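Local coordinates for protein galactose mutarotase related enzyme (Lactobacillus acidophilus, PDB 3DCD) that probably binds carbohydrate and may act as an isomerase of the aldose 1-epimerase family, although its own substrate and reaction remain unknown, at residues E32-A37 with P144-P149; K103-K108 with E134-G139; F126-K131 with N275-G280; L148-G153 with T246-C251. One frame throughout, in Å; residues are numbered along the deposited sequence.

Contact 1: E32-A37 with P144-P149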
# COMPACT_ATOMS: atom_id res chain seq x y z
N GLU A 32 11.74 0.59 15.52
CA GLU A 32 11.24 -0.17 14.38
C GLU A 32 9.93 0.42 13.89
O GLU A 32 8.96 0.47 14.65
CB GLU A 32 11.02 -1.63 14.75
CG GLU A 32 10.28 -2.46 13.67
CD GLU A 32 11.05 -2.56 12.36
OE1 GLU A 32 12.14 -3.16 12.37
OE2 GLU A 32 10.56 -2.04 11.33
N PHE A 33 9.88 0.86 12.64
CA PHE A 33 8.68 1.54 12.15
C PHE A 33 7.63 0.60 11.57
O PHE A 33 6.45 0.94 11.58
CB PHE A 33 9.05 2.65 11.16
CG PHE A 33 9.76 3.79 11.82
CD1 PHE A 33 9.03 4.81 12.43
CD2 PHE A 33 11.15 3.84 11.87
CE1 PHE A 33 9.68 5.88 13.07
CE2 PHE A 33 11.80 4.89 12.51
CZ PHE A 33 11.06 5.91 13.11
N MSE A 34 8.06 -0.56 11.09
CA MSE A 34 7.16 -1.47 10.40
C MSE A 34 6.55 -2.51 11.33
O MSE A 34 7.25 -3.13 12.14
CB MSE A 34 7.88 -2.22 9.28
CG MSE A 34 8.62 -1.32 8.32
SE MSE A 34 7.50 0.10 7.49
CE MSE A 34 6.13 -0.99 6.69
N TRP A 35 5.24 -2.69 11.18
CA TRP A 35 4.50 -3.81 11.77
C TRP A 35 5.20 -5.14 11.49
O TRP A 35 5.62 -5.40 10.36
CB TRP A 35 3.08 -3.81 11.22
CG TRP A 35 2.25 -5.05 11.51
CD1 TRP A 35 1.84 -6.00 10.61
CD2 TRP A 35 1.71 -5.45 12.77
NE1 TRP A 35 1.08 -6.96 11.23
CE2 TRP A 35 0.98 -6.64 12.56
CE3 TRP A 35 1.76 -4.91 14.06
CZ2 TRP A 35 0.33 -7.31 13.60
CZ3 TRP A 35 1.11 -5.58 15.09
CH2 TRP A 35 0.40 -6.76 14.84
N GLN A 36 5.36 -5.96 12.54
CA GLN A 36 6.20 -7.16 12.44
C GLN A 36 5.42 -8.44 12.14
O GLN A 36 5.91 -9.55 12.40
CB GLN A 36 7.09 -7.30 13.68
CG GLN A 36 8.19 -6.24 13.68
CD GLN A 36 9.04 -6.32 12.42
OE1 GLN A 36 9.64 -7.36 12.14
NE2 GLN A 36 9.07 -5.24 11.63
N ALA A 37 4.21 -8.28 11.59
CA ALA A 37 3.48 -9.37 10.97
C ALA A 37 3.07 -10.48 11.97
O ALA A 37 3.12 -11.66 11.64
CB ALA A 37 4.30 -9.97 9.83
N PRO A 144 1.82 -0.49 3.30
CA PRO A 144 2.72 -0.59 4.46
C PRO A 144 1.96 -0.56 5.80
O PRO A 144 1.06 0.25 5.96
CB PRO A 144 3.58 0.68 4.34
CG PRO A 144 2.78 1.62 3.49
CD PRO A 144 2.03 0.75 2.53
N GLY A 145 2.32 -1.46 6.73
CA GLY A 145 1.80 -1.38 8.10
C GLY A 145 2.83 -0.73 9.02
O GLY A 145 3.99 -1.15 9.04
N PHE A 146 2.40 0.31 9.75
CA PHE A 146 3.28 1.07 10.67
C PHE A 146 2.91 0.84 12.11
O PHE A 146 1.75 1.01 12.48
CB PHE A 146 3.16 2.57 10.40
CG PHE A 146 3.43 2.95 8.98
CD1 PHE A 146 2.41 3.47 8.20
CD2 PHE A 146 4.69 2.74 8.42
CE1 PHE A 146 2.66 3.82 6.85
CE2 PHE A 146 4.95 3.08 7.09
CZ PHE A 146 3.93 3.63 6.30
N ASN A 147 3.91 0.49 12.93
CA ASN A 147 3.73 0.39 14.39
C ASN A 147 3.24 1.70 15.01
O ASN A 147 3.65 2.77 14.58
CB ASN A 147 5.06 0.05 15.09
CG ASN A 147 5.54 -1.35 14.81
OD1 ASN A 147 6.74 -1.60 14.76
ND2 ASN A 147 4.62 -2.29 14.68
N LEU A 148 2.39 1.60 16.03
CA LEU A 148 2.13 2.71 16.92
C LEU A 148 2.93 2.40 18.18
O LEU A 148 2.61 1.44 18.88
CB LEU A 148 0.64 2.83 17.25
CG LEU A 148 -0.33 2.73 16.07
CD1 LEU A 148 -1.75 2.75 16.56
CD2 LEU A 148 -0.10 3.86 15.06
N PRO A 149 4.00 3.17 18.45
CA PRO A 149 4.83 2.85 19.63
C PRO A 149 4.08 3.08 20.94
O PRO A 149 3.38 4.08 21.09
CB PRO A 149 6.03 3.80 19.51
CG PRO A 149 5.57 4.87 18.57
CD PRO A 149 4.49 4.35 17.71
O HOH W 1 5.75 3.26 12.98
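Phe33 O is gripped twice: Asn147 N donates to it at 2.9 Å, and a water that also donates to Asn147 O gives the second hydrogen bond. The CA-H of Phe146 leans on the same oxygen. Two residues along, Trp35 N donates to Gly145 O at 2.9 Å. These two backbone bonds flank a single beta bridge between Met34 and Phe146, the point where an irregular loop is fastened to a strand. Met34, a selenomethionine, doubles back on itself; chi3 (-57°) brings CE to 3.2 Å from Gly145 O, while SE lies 3.9 Å from Phe146 CE2 in an oblique Met-aromatic contact. Asn147 spans Met34 and Trp35: its CG is 3.6 Å from Met34 O, and its amide is turned 73° from the indole plane. An alanine here would remove that amide and would probably open a gap between the Met34 carbonyl and the Trp35 ring. Glu32 OE2 accepts Met34 N and Val24 N, while OE1 is hydrogen-bonded to Ser23 OG of the same strand 20-26. The indole stacks on Tyr249 of strand 249-256, and Phe146 rests on strands 226-232 and 282-292.

Contact 2: K103-K108 with E134-G139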
# COMPACT_ATOMS: atom_id res chain seq x y z
N LYS A 103 -2.26 -18.17 -15.82
CA LYS A 103 -3.48 -18.95 -15.54
C LYS A 103 -4.61 -18.12 -14.91
O LYS A 103 -5.80 -18.42 -15.11
CB LYS A 103 -3.15 -20.11 -14.60
CG LYS A 103 -2.38 -21.27 -15.24
CD LYS A 103 -2.11 -22.31 -14.16
CE LYS A 103 -1.43 -23.53 -14.71
NZ LYS A 103 -1.03 -24.40 -13.57
N VAL A 104 -4.23 -17.11 -14.15
CA VAL A 104 -5.18 -16.28 -13.40
C VAL A 104 -5.22 -14.85 -13.94
O VAL A 104 -6.03 -14.04 -13.49
CB VAL A 104 -4.84 -16.25 -11.86
CG1 VAL A 104 -4.84 -17.66 -11.28
CG2 VAL A 104 -3.50 -15.57 -11.59
N TYR A 105 -4.35 -14.56 -14.91
CA TYR A 105 -4.17 -13.20 -15.39
C TYR A 105 -3.49 -13.26 -16.78
O TYR A 105 -2.27 -13.45 -16.88
CB TYR A 105 -3.34 -12.40 -14.37
CG TYR A 105 -3.23 -10.92 -14.69
CD1 TYR A 105 -4.35 -10.09 -14.60
CD2 TYR A 105 -2.01 -10.36 -15.08
CE1 TYR A 105 -4.27 -8.73 -14.92
CE2 TYR A 105 -1.92 -9.01 -15.41
CZ TYR A 105 -3.05 -8.20 -15.32
OH TYR A 105 -2.97 -6.85 -15.64
N PRO A 106 -4.29 -13.10 -17.85
CA PRO A 106 -3.86 -13.49 -19.21
C PRO A 106 -3.05 -12.39 -19.88
O PRO A 106 -3.37 -11.96 -21.00
CB PRO A 106 -5.19 -13.72 -19.94
CG PRO A 106 -6.14 -12.78 -19.29
CD PRO A 106 -5.66 -12.54 -17.86
N PHE A 107 -2.03 -11.91 -19.17
CA PHE A 107 -1.18 -10.84 -19.67
C PHE A 107 0.28 -11.14 -19.42
O PHE A 107 0.65 -11.79 -18.43
CB PHE A 107 -1.56 -9.50 -19.02
CG PHE A 107 -2.94 -9.05 -19.35
CD1 PHE A 107 -3.23 -8.48 -20.59
CD2 PHE A 107 -3.98 -9.24 -18.44
CE1 PHE A 107 -4.52 -8.07 -20.90
CE2 PHE A 107 -5.27 -8.83 -18.75
CZ PHE A 107 -5.54 -8.24 -19.97
N LYS A 108 1.11 -10.66 -20.35
CA LYS A 108 2.55 -10.70 -20.19
C LYS A 108 3.00 -9.33 -19.73
O LYS A 108 2.50 -8.32 -20.21
CB LYS A 108 3.21 -11.08 -21.51
CG LYS A 108 2.78 -12.44 -22.05
CD LYS A 108 3.54 -12.82 -23.33
CE LYS A 108 5.03 -13.11 -23.09
NZ LYS A 108 5.31 -14.17 -22.06
N GLU A 134 -2.03 -7.08 -26.59
CA GLU A 134 -3.23 -6.26 -26.35
C GLU A 134 -3.07 -5.36 -25.14
O GLU A 134 -2.16 -5.54 -24.34
CB GLU A 134 -4.48 -7.13 -26.19
CG GLU A 134 -4.83 -8.04 -27.40
CD GLU A 134 -5.36 -7.28 -28.63
OE1 GLU A 134 -5.98 -6.20 -28.48
OE2 GLU A 134 -5.15 -7.77 -29.77
N THR A 135 -3.99 -4.40 -24.99
CA THR A 135 -3.98 -3.48 -23.85
C THR A 135 -4.12 -4.26 -22.54
O THR A 135 -5.01 -5.09 -22.40
CB THR A 135 -5.07 -2.41 -24.02
OG1 THR A 135 -4.74 -1.59 -25.14
CG2 THR A 135 -5.18 -1.51 -22.80
N MSE A 136 -3.19 -4.01 -21.62
CA MSE A 136 -3.18 -4.65 -20.31
C MSE A 136 -4.04 -3.85 -19.33
O MSE A 136 -4.01 -2.63 -19.34
CB MSE A 136 -1.75 -4.75 -19.81
CG MSE A 136 -1.61 -5.36 -18.45
SE MSE A 136 0.28 -5.71 -18.16
CE MSE A 136 0.79 -3.91 -17.72
N ILE A 137 -4.79 -4.55 -18.48
CA ILE A 137 -5.68 -3.92 -17.50
C ILE A 137 -5.24 -4.38 -16.10
O ILE A 137 -5.28 -5.57 -15.83
CB ILE A 137 -7.18 -4.25 -17.79
CG1 ILE A 137 -7.52 -3.79 -19.22
CG2 ILE A 137 -8.09 -3.50 -16.81
CD1 ILE A 137 -8.76 -4.41 -19.87
N PHE A 138 -4.78 -3.44 -15.27
CA PHE A 138 -4.24 -3.73 -13.94
C PHE A 138 -4.48 -2.62 -12.91
O PHE A 138 -4.64 -1.42 -13.25
CB PHE A 138 -2.73 -4.01 -14.00
CG PHE A 138 -1.92 -2.78 -14.24
CD1 PHE A 138 -1.77 -2.29 -15.54
CD2 PHE A 138 -1.33 -2.09 -13.19
CE1 PHE A 138 -1.04 -1.12 -15.77
CE2 PHE A 138 -0.62 -0.93 -13.41
CZ PHE A 138 -0.47 -0.45 -14.70
N GLY A 139 -4.48 -3.04 -11.64
CA GLY A 139 -4.41 -2.13 -10.50
C GLY A 139 -3.09 -2.41 -9.78
O GLY A 139 -2.57 -3.52 -9.84
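Tyr105 OH donates to Ile137 O at 2.6 Å, with the acceptor in the plane of the phenol ring, at its edge. Relative to the acceptor, the hydroxyl stands 58° out of the carbonyl plane. Tyr105 OH also touches carbon, 3.3 Å from Phe138 CB and 3.5 Å from Met136 CG. Phe107 brings a ring face to the strand: Met136 CG lies over it, 4.0 Å from Phe107 CG, and Ile137 N sits toward the rim. That Ile137 N is buried without a hydrogen-bond partner in the model. Phe107 CE1 also reaches Thr135 O at 3.4 Å, obliquely. Between the two aromatic residues Pro106 is the centre of an inverse gamma turn, closed by Phe107 N donating to Tyr105 O at 2.8 Å. The turn brings the rings together, with Phe107 CD2 above the rim of one Tyr105 face. Tyr105 CG is anti to the backbone N (chi1 -173°), which starts the ring on its way to the strand. Further out, Tyr63 meets the Phe107 ring, Val104 O accepts Tyr61 OH, and Ser132 OG takes Lys108 N. Strand 275-277 pairs beside strand 136-147 in the sheet, Leu277 with Met136 and Asn275 with Phe138.

Contact 3: F126-K131 with N275-G280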
# COMPACT_ATOMS: atom_id res chain seq x y z
N PHE A 126 6.68 2.01 -8.44
CA PHE A 126 6.17 0.94 -9.30
C PHE A 126 6.41 1.26 -10.78
O PHE A 126 6.21 2.39 -11.23
CB PHE A 126 4.66 0.79 -9.09
CG PHE A 126 4.27 0.49 -7.66
CD1 PHE A 126 4.90 -0.55 -6.95
CD2 PHE A 126 3.30 1.26 -7.03
CE1 PHE A 126 4.53 -0.82 -5.61
CE2 PHE A 126 2.92 0.99 -5.70
CZ PHE A 126 3.53 -0.06 -5.00
N SER A 127 6.82 0.25 -11.53
CA SER A 127 6.93 0.33 -12.96
C SER A 127 6.30 -0.92 -13.54
O SER A 127 6.69 -2.03 -13.18
CB SER A 127 8.38 0.44 -13.38
OG SER A 127 8.53 0.17 -14.76
N VAL A 128 5.33 -0.74 -14.43
CA VAL A 128 4.70 -1.86 -15.13
C VAL A 128 4.91 -1.68 -16.65
O VAL A 128 4.57 -0.63 -17.19
CB VAL A 128 3.18 -1.93 -14.81
CG1 VAL A 128 2.51 -3.10 -15.51
CG2 VAL A 128 2.96 -2.05 -13.29
N VAL A 129 5.48 -2.68 -17.31
CA VAL A 129 5.61 -2.68 -18.76
C VAL A 129 4.72 -3.76 -19.34
O VAL A 129 4.84 -4.93 -18.97
CB VAL A 129 7.08 -2.90 -19.21
CG1 VAL A 129 7.20 -2.92 -20.74
CG2 VAL A 129 7.98 -1.81 -18.59
N ASN A 130 3.81 -3.37 -20.24
CA ASN A 130 2.95 -4.33 -20.91
C ASN A 130 3.71 -5.00 -22.05
O ASN A 130 4.17 -4.31 -22.97
CB ASN A 130 1.69 -3.64 -21.42
CG ASN A 130 0.74 -4.59 -22.14
OD1 ASN A 130 0.88 -5.81 -22.04
ND2 ASN A 130 -0.24 -4.03 -22.86
N LYS A 131 3.86 -6.33 -21.95
CA LYS A 131 4.56 -7.16 -22.94
C LYS A 131 3.59 -8.01 -23.76
O LYS A 131 3.99 -8.90 -24.48
CB LYS A 131 5.54 -8.09 -22.22
CG LYS A 131 6.72 -7.37 -21.57
CD LYS A 131 7.54 -6.61 -22.60
CE LYS A 131 8.79 -6.00 -21.99
NZ LYS A 131 9.70 -5.42 -23.02
N ASN A 275 -6.15 0.63 -14.39
CA ASN A 275 -5.25 1.22 -15.39
C ASN A 275 -5.26 0.45 -16.71
O ASN A 275 -5.25 -0.78 -16.72
CB ASN A 275 -3.80 1.31 -14.85
CG ASN A 275 -3.73 1.94 -13.48
OD1 ASN A 275 -3.54 1.25 -12.47
ND2 ASN A 275 -3.91 3.26 -13.42
N HIS A 276 -5.29 1.17 -17.83
CA HIS A 276 -5.22 0.57 -19.17
C HIS A 276 -3.92 0.94 -19.85
O HIS A 276 -3.65 2.13 -20.06
CB HIS A 276 -6.42 1.00 -20.01
CG HIS A 276 -7.72 0.44 -19.52
ND1 HIS A 276 -8.31 0.86 -18.35
CD2 HIS A 276 -8.53 -0.51 -20.03
CE1 HIS A 276 -9.43 0.18 -18.15
NE2 HIS A 276 -9.58 -0.65 -19.16
N LEU A 277 -3.10 -0.06 -20.16
CA LEU A 277 -1.74 0.16 -20.63
C LEU A 277 -1.52 -0.49 -22.00
O LEU A 277 -1.55 -1.72 -22.13
CB LEU A 277 -0.72 -0.37 -19.60
CG LEU A 277 0.77 -0.11 -19.87
CD1 LEU A 277 1.08 1.38 -19.88
CD2 LEU A 277 1.67 -0.83 -18.85
N LYS A 278 -1.28 0.35 -23.00
CA LYS A 278 -1.11 -0.15 -24.37
C LYS A 278 0.15 -1.03 -24.54
O LYS A 278 1.12 -0.89 -23.77
CB LYS A 278 -1.12 1.01 -25.37
CG LYS A 278 -2.41 1.81 -25.37
CD LYS A 278 -2.54 2.67 -26.61
CE LYS A 278 -3.81 3.50 -26.58
NZ LYS A 278 -3.94 4.34 -27.80
N PRO A 279 0.14 -1.93 -25.54
CA PRO A 279 1.26 -2.86 -25.74
C PRO A 279 2.61 -2.15 -25.83
O PRO A 279 2.73 -1.12 -26.48
CB PRO A 279 0.90 -3.54 -27.07
CG PRO A 279 -0.59 -3.50 -27.10
CD PRO A 279 -0.93 -2.16 -26.53
N GLY A 280 3.59 -2.69 -25.12
CA GLY A 280 4.95 -2.14 -25.11
C GLY A 280 5.18 -0.92 -24.23
O GLY A 280 6.34 -0.54 -24.01
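The carboxamide of Asn130 is the flat group that carries this contact; it bonds through its nitrogen to Leu277 and lies against Pro279. ND2 donates to Leu277 O at 2.8 Å, a bent bond whose acceptor lies 29° out of the amide plane. On the other side of that plane stands Pro279 CA, 4.0 Å from Asn130 CG. Pro279 N is 3.4 Å from ND2 but has no hydrogen to share, a neighbour rather than a partner. CG of Asn130 is anti to its backbone N (chi1 -180°), which sets CG off strand 121-130 on the side of the 275-280 chain. On the Leu277 O side of the amide plane, the Leu277 side chain fills the angle between the two strands. Its CD2 comes 3.8 Å from Asn130 CB, 3.3 Å from Val128 O, and within van der Waals range of Val128 CG1. The backbone adds one more bond, Gly280 N to Asn130 O at 2.8 Å. Pro279 and Gly280 have the backbone angles of the central pair of a type II turn, Gly280 with a positive phi, and the turn swings the chain from strand 275-277 into strand 282-292. The short strand axes approach to 8.7 Å at an angle of 49°, so 121-130 and 275-277, members of different sheets, meet through side chains. Both ends of the Asn130 amide are engaged: ND2 also donates to Glu134 O, and OD1 accepts Ser132 N in an Asx turn. Held in this way, the group is probably fixed in its rotation, tying three pieces of chain together.

Contact 4: L148-G153 with T246-C251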
# COMPACT_ATOMS: atom_id res chain seq x y z
N LEU A 148 2.39 1.60 16.03
CA LEU A 148 2.13 2.71 16.92
C LEU A 148 2.93 2.40 18.18
O LEU A 148 2.61 1.44 18.88
CB LEU A 148 0.64 2.83 17.25
CG LEU A 148 -0.33 2.73 16.07
CD1 LEU A 148 -1.75 2.75 16.56
CD2 LEU A 148 -0.10 3.86 15.06
N PRO A 149 4.00 3.17 18.45
CA PRO A 149 4.83 2.85 19.63
C PRO A 149 4.08 3.08 20.94
O PRO A 149 3.38 4.08 21.09
CB PRO A 149 6.03 3.80 19.51
CG PRO A 149 5.57 4.87 18.57
CD PRO A 149 4.49 4.35 17.71
N THR A 150 4.20 2.14 21.87
CA THR A 150 3.54 2.26 23.16
C THR A 150 4.49 1.83 24.28
O THR A 150 4.06 1.27 25.30
CB THR A 150 2.27 1.39 23.21
OG1 THR A 150 2.64 0.02 23.06
CG2 THR A 150 1.27 1.80 22.11
N ASP A 151 5.78 2.12 24.11
CA ASP A 151 6.79 1.73 25.12
C ASP A 151 6.92 2.73 26.27
O ASP A 151 7.55 2.44 27.28
CB ASP A 151 8.15 1.46 24.45
CG ASP A 151 8.15 0.17 23.63
OD1 ASP A 151 7.22 -0.64 23.81
OD2 ASP A 151 9.07 -0.04 22.80
N HIS A 152 6.32 3.91 26.11
CA HIS A 152 6.38 4.92 27.16
C HIS A 152 5.01 5.45 27.57
O HIS A 152 4.80 6.65 27.72
CB HIS A 152 7.38 6.03 26.78
CG HIS A 152 8.75 5.50 26.49
ND1 HIS A 152 9.61 5.08 27.48
CD2 HIS A 152 9.38 5.25 25.31
CE1 HIS A 152 10.73 4.63 26.93
NE2 HIS A 152 10.61 4.72 25.62
N GLY A 153 4.07 4.52 27.74
CA GLY A 153 2.76 4.85 28.28
C GLY A 153 1.75 5.35 27.27
O GLY A 153 0.65 5.77 27.65
N THR A 246 -7.57 -6.78 17.26
CA THR A 246 -6.85 -5.53 17.01
C THR A 246 -5.43 -5.55 17.56
O THR A 246 -5.11 -6.32 18.45
CB THR A 246 -7.61 -4.34 17.62
OG1 THR A 246 -7.63 -4.47 19.06
CG2 THR A 246 -9.05 -4.29 17.08
N ASP A 247 -4.58 -4.68 17.01
CA ASP A 247 -3.26 -4.46 17.58
C ASP A 247 -2.78 -3.05 17.21
O ASP A 247 -3.46 -2.31 16.48
CB ASP A 247 -2.26 -5.53 17.11
CG ASP A 247 -1.17 -5.82 18.13
OD1 ASP A 247 -0.80 -4.92 18.93
OD2 ASP A 247 -0.69 -6.96 18.14
N ASN A 248 -1.60 -2.70 17.71
CA ASN A 248 -1.14 -1.32 17.68
C ASN A 248 -0.33 -1.01 16.42
O ASN A 248 0.90 -0.83 16.46
CB ASN A 248 -0.40 -0.99 18.98
CG ASN A 248 -1.28 -1.16 20.20
OD1 ASN A 248 -2.41 -0.68 20.23
ND2 ASN A 248 -0.79 -1.89 21.20
N TYR A 249 -1.05 -0.95 15.31
CA TYR A 249 -0.47 -0.56 14.02
C TYR A 249 -1.59 -0.03 13.15
O TYR A 249 -2.78 -0.20 13.46
CB TYR A 249 0.20 -1.76 13.31
CG TYR A 249 -0.82 -2.66 12.62
CD1 TYR A 249 -1.50 -3.64 13.35
CD2 TYR A 249 -1.11 -2.53 11.26
CE1 TYR A 249 -2.43 -4.48 12.73
CE2 TYR A 249 -2.06 -3.36 10.63
CZ TYR A 249 -2.72 -4.32 11.38
OH TYR A 249 -3.66 -5.14 10.78
N VAL A 250 -1.21 0.59 12.04
CA VAL A 250 -2.18 1.06 11.06
C VAL A 250 -1.50 0.99 9.70
O VAL A 250 -0.28 1.21 9.61
CB VAL A 250 -2.69 2.50 11.40
CG1 VAL A 250 -1.58 3.57 11.19
CG2 VAL A 250 -3.97 2.84 10.58
N CYS A 251 -2.27 0.68 8.65
CA CYS A 251 -1.74 0.74 7.29
C CYS A 251 -2.26 1.99 6.59
O CYS A 251 -3.43 2.38 6.75
CB CYS A 251 -2.17 -0.48 6.47
SG CYS A 251 -1.59 -2.08 7.08
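One hydrogen bond joins the backbones of Leu148 and Asn248: Leu148 N donates to Asn248 O at 2.9 Å. It is almost straight at the hydrogen, 175°. Within 246-251 the polar contacts shape the chain that offers this oxygen. Asn248 is the centre of an inverse gamma turn, closed by a weak bond from Tyr249 N to Asp247 O. Asp247 OD1 accepts the N-H of the next residue, Asn248 N, at 2.7 Å, on its anti side, and Asp247 O has a second donor in Lys156 NZ.

The van der Waals contacts belong mostly to Leu148. CG lies anti to its carbonyl carbon, beside the backbone N (chi1 -47°), and so comes against the Asn248-Tyr249 peptide, 3.8 Å from Tyr249 N. CD1 stays over the same peptide, 4.0 Å from that nitrogen, while CD2 goes on to Val250 CG1 at 4.2 Å, the apolar side-chain pair of the contact. Asn248 answers with CB, 3.9 Å from Leu148 O, and Thr150 CG2 approaches Asn248 ND2 at the margin. An alanine at Leu148 would keep CB and the backbone bond, but losing CG and both methyls would probably open a gap beside Val250 CG1 and over the Asn248-Tyr249 peptide.

In the fold, the bond continues the antiparallel register of Phe146 with Val250 two residues on, just past the end of strand 136-147. Leu148 also packs on Phe159 of strand 159-164 and Leu218 of strand 214-220, so it bridges toward the nine-stranded sheet, while Tyr249 packs on Trp240 of strand 236-240.

The four contacts form two clusters on opposite sides of the chain's centre. Contacts 1 and 4 have centres about 8 Å apart and share Leu148 and Pro149; contacts 2 and 3 are about 9 Å apart. Between clusters the centres are 32 to 38 Å apart. Strand 136-147 spans that distance, giving its start to contact 2 and its end to contact 1, with 275-277 pairing near one end and 249-256 near the other. Along the chain contact 2 is nested inside contact 1, contact 4 inside contact 3, and contacts 1 and 3 cross. They join loops to strands and sheet to sheet, consistent with the all-beta sandwich of the galactose mutarotase clan.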